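Local coordinates for protein Non-ribosomal peptide synthetase (Streptomyces halstedii, PDB 3WV4) that belongs to the AMP-binding enzyme family (ANL clan) and forms the N-terminal part of a non-ribosomal peptide synthetase, at residues M64-G69 with P103-T108. Residues are numbered along the deposited sequence; the frame is centred on the assembly and turned at random.
Sequences MEDAFG and PNIRQT
The chain runs from strand 62-65 through a turn around Asp66-Gly69 into strand 70-72, and this turn lies against the loop that leads into helix 106-116; Asp66 CA and Ile105 CA come within 5.5 Å. Asp66 carries the contact. Its CG sits in the crowded position between the backbone N and the carbonyl carbon (chi1 61°), and the carboxylate reaches both segments. OD1 serves its own turn. Asp66 OD1 accepts from Phe68 N at 2.9 Å. Asp66 OD1 also accepts from Gly69 N at 3.0 Å, nearly along the C-O axis. Asp66 N bonds to Gly69 O. OD2 faces the other segment. Asp66 OD2 accepts a nearly straight bond (172°) from Arg106 N at 2.8 Å. Arg106 NE gives a second bond to Asp66 OD2 at 3.1 Å, part of the Asp66-Arg106 salt bridge. Each carboxylate oxygen thus accepts two N-H groups, which probably favours the ionised form of this buried acid.

The turn of the beta hairpin 62-65/70-72 is an Asx turn, with the Gly69 bond making an Asx motif. In this ANL-clan protein the contact joins the hairpin edge of the mixed sheet to the helix that follows strand 97-101 of the parallel sheet. The Arg106 chain bends at chi3 and passes beside Met64, with CG near Met64 CB. OD2 of Asp66 lies in the guanidinium plane, while the carboxylate is turned 88° to it. Gly69 C covers one face of the Arg106 guanidinium, 3.7 Å above the plane. Arg106 also makes a cation-pi contact with Trp71.

Farther out, Ile105 CG2 touches the edge of the Phe68 ring at CE2, 3.9 Å away. A water bridges Ala67 N and Asn104 O. The Asn104 amide turns to other partners, Met241 O, Ala265 O and Val243 N.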
ATOM      1  N   MET A  64      -3.785   8.639 -12.589  1.00 30.83           N
ATOM      2  CA  MET A  64      -4.793   8.467 -11.522  1.00 33.81           C
ATOM      3  C   MET A  64      -6.146   8.913 -12.072  1.00 36.40           C
ATOM      4  O   MET A  64      -6.282  10.035 -12.586  1.00 38.31           O
ATOM      5  CB  MET A  64      -4.530   9.354 -10.324  1.00 38.16           C
ATOM      6  CG  MET A  64      -3.239   9.164  -9.558  1.00 41.73           C
ATOM      7  SD  MET A  64      -3.239   7.625  -8.629  1.00 49.84           S
ATOM      8  CE  MET A  64      -1.528   7.104  -8.887  1.00 44.29           C
ATOM      9  N   GLU A  65      -7.133   8.038 -11.962  1.00 38.15           N
ATOM     10  CA  GLU A  65      -8.513   8.412 -12.181  1.00 35.98           C
ATOM     11  C   GLU A  65      -9.306   8.067 -10.932  1.00 35.58           C
ATOM     12  O   GLU A  65      -9.081   7.001 -10.289  1.00 32.17           O
ATOM     13  CB  GLU A  65      -9.056   7.693 -13.410  1.00 37.36           C
ATOM     14  CG  GLU A  65     -10.569   7.796 -13.562  1.00 38.98           C
ATOM     15  CD  GLU A  65     -11.074   7.155 -14.825  1.00 42.69           C
ATOM     16  OE1 GLU A  65     -10.277   6.450 -15.478  1.00 38.60           O
ATOM     17  OE2 GLU A  65     -12.255   7.394 -15.187  1.00 49.62           O
ATOM     18  N   ASP A  66     -10.199   8.989 -10.543  1.00 32.87           N
ATOM     19  CA  ASP A  66     -11.133   8.746  -9.445  1.00 33.42           C
ATOM     20  C   ASP A  66     -12.519   9.091  -9.981  1.00 37.99           C
ATOM     21  O   ASP A  66     -12.666   9.340 -11.187  1.00 34.64           O
ATOM     22  CB  ASP A  66     -10.771   9.548  -8.161  1.00 33.29           C
ATOM     23  CG  ASP A  66     -10.787  11.053  -8.342  1.00 33.14           C
ATOM     24  OD1 ASP A  66     -11.314  11.577  -9.343  1.00 33.33           O
ATOM     25  OD2 ASP A  66     -10.213  11.747  -7.470  1.00 35.38           O
ATOM     26  N   ALA A  67     -13.527   9.119  -9.096  1.00 38.56           N
ATOM     27  CA  ALA A  67     -14.902   9.443  -9.511  1.00 41.46           C
ATOM     28  C   ALA A  67     -15.020  10.795 -10.188  1.00 41.51           C
ATOM     29  O   ALA A  67     -15.893  10.982 -11.019  1.00 48.41           O
ATOM     30  CB  ALA A  67     -15.853   9.363  -8.324  1.00 42.04           C
ATOM     31  N   PHE A  68     -14.120  11.727  -9.888  1.00 44.92           N
ATOM     32  CA  PHE A  68     -14.291  13.148 -10.284  1.00 44.21           C
ATOM     33  C   PHE A  68     -13.441  13.595 -11.474  1.00 43.68           C
ATOM     34  O   PHE A  68     -13.779  14.571 -12.123  1.00 44.44           O
ATOM     35  CB  PHE A  68     -14.048  14.042  -9.071  1.00 43.61           C
ATOM     36  CG  PHE A  68     -14.761  13.574  -7.855  1.00 47.05           C
ATOM     37  CD1 PHE A  68     -16.102  13.870  -7.669  1.00 52.16           C
ATOM     38  CD2 PHE A  68     -14.117  12.795  -6.904  1.00 49.85           C
ATOM     39  CE1 PHE A  68     -16.792  13.418  -6.545  1.00 54.00           C
ATOM     40  CE2 PHE A  68     -14.800  12.335  -5.773  1.00 50.57           C
ATOM     41  CZ  PHE A  68     -16.141  12.646  -5.599  1.00 52.63           C
ATOM     42  N   GLY A  69     -12.350  12.903 -11.784  1.00 41.29           N
ATOM     43  CA  GLY A  69     -11.563  13.252 -12.976  1.00 37.41           C
ATOM     44  C   GLY A  69     -10.328  12.388 -13.103  1.00 39.17           C
ATOM     45  O   GLY A  69     -10.176  11.377 -12.392  1.00 40.91           O
ATOM     46  N   PRO A 103     -10.759   9.703   1.615  1.00 30.67           N
ATOM     47  CA  PRO A 103     -11.161   8.623   0.771  1.00 32.51           C
ATOM     48  C   PRO A 103     -10.191   8.471  -0.423  1.00 31.07           C
ATOM     49  O   PRO A 103      -9.182   9.152  -0.482  1.00 33.95           O
ATOM     50  CB  PRO A 103     -12.556   9.073   0.258  1.00 31.67           C
ATOM     51  CG  PRO A 103     -12.412  10.558   0.185  1.00 32.08           C
ATOM     52  CD  PRO A 103     -11.538  10.932   1.349  1.00 33.18           C
ATOM     53  N   ASN A 104     -10.532   7.543  -1.306  1.00 31.56           N
ATOM     54  CA  ASN A 104      -9.844   7.266  -2.552  1.00 32.05           C
ATOM     55  C   ASN A 104     -10.079   8.305  -3.606  1.00 33.15           C
ATOM     56  O   ASN A 104     -10.866   8.088  -4.548  1.00 37.57           O
ATOM     57  CB  ASN A 104     -10.266   5.914  -3.119  1.00 33.90           C
ATOM     58  CG  ASN A 104      -9.434   4.761  -2.561  1.00 36.21           C
ATOM     59  OD1 ASN A 104      -8.715   4.905  -1.561  1.00 32.20           O
ATOM     60  ND2 ASN A 104      -9.553   3.581  -3.216  1.00 40.79           N
ATOM     61  N   ILE A 105      -9.325   9.400  -3.492  1.00 31.25           N
ATOM     62  CA  ILE A 105      -9.394  10.460  -4.461  1.00 33.45           C
ATOM     63  C   ILE A 105      -7.979  10.909  -4.814  1.00 34.01           C
ATOM     64  O   ILE A 105      -7.042  10.679  -4.025  1.00 32.56           O
ATOM     65  CB  ILE A 105     -10.267  11.629  -3.955  1.00 32.74           C
ATOM     66  CG1 ILE A 105      -9.746  12.200  -2.646  1.00 33.34           C
ATOM     67  CG2 ILE A 105     -11.686  11.166  -3.704  1.00 33.72           C
ATOM     68  CD1 ILE A 105     -10.555  13.391  -2.128  1.00 33.23           C
ATOM     69  N   ARG A 106      -7.837  11.517  -5.991  1.00 33.63           N
ATOM     70  CA  ARG A 106      -6.543  11.963  -6.468  1.00 32.57           C
ATOM     71  C   ARG A 106      -5.765  12.792  -5.459  1.00 30.86           C
ATOM     72  O   ARG A 106      -4.577  12.641  -5.301  1.00 30.57           O
ATOM     73  CB  ARG A 106      -6.774  12.771  -7.739  1.00 35.79           C
ATOM     74  CG  ARG A 106      -7.064  11.920  -8.960  1.00 33.91           C
ATOM     75  CD  ARG A 106      -7.570  12.784 -10.090  1.00 34.77           C
ATOM     76  NE  ARG A 106      -8.831  13.391  -9.700  1.00 36.20           N
ATOM     77  CZ  ARG A 106      -9.290  14.523 -10.187  1.00 37.33           C
ATOM     78  NH1 ARG A 106      -8.616  15.141 -11.119  1.00 37.49           N
ATOM     79  NH2 ARG A 106     -10.455  14.998  -9.766  1.00 39.54           N
ATOM     80  N   GLN A 107      -6.474  13.624  -4.697  1.00 31.36           N
ATOM     81  CA  GLN A 107      -5.869  14.521  -3.733  1.00 30.91           C
ATOM     82  C   GLN A 107      -5.080  13.788  -2.699  1.00 30.06           C
ATOM     83  O   GLN A 107      -4.029  14.228  -2.315  1.00 27.72           O
ATOM     84  CB  GLN A 107      -6.939  15.386  -3.024  1.00 32.68           C
ATOM     85  CG  GLN A 107      -7.613  16.416  -3.921  1.00 32.25           C
ATOM     86  CD  GLN A 107      -8.900  15.897  -4.546  1.00 33.99           C
ATOM     87  OE1 GLN A 107      -8.939  14.845  -5.177  1.00 33.06           O
ATOM     88  NE2 GLN A 107      -9.960  16.644  -4.381  1.00 33.48           N
ATOM     89  N   THR A 108      -5.577  12.654  -2.234  1.00 30.74           N
ATOM     90  CA  THR A 108      -4.864  11.877  -1.217  1.00 31.83           C
ATOM     91  C   THR A 108      -3.478  11.385  -1.702  1.00 31.71           C
ATOM     92  O   THR A 108      -2.548  11.259  -0.924  1.00 28.88           O
ATOM     93  CB  THR A 108      -5.693  10.632  -0.838  1.00 34.39           C
ATOM     94  OG1 THR A 108      -7.063  10.999  -0.665  1.00 39.04           O
ATOM     95  CG2 THR A 108      -5.199  10.026   0.443  1.00 35.87           C
TER
HETATM   96  O   HOH W   1     -13.476   7.955  -6.461  1.00 53.14           O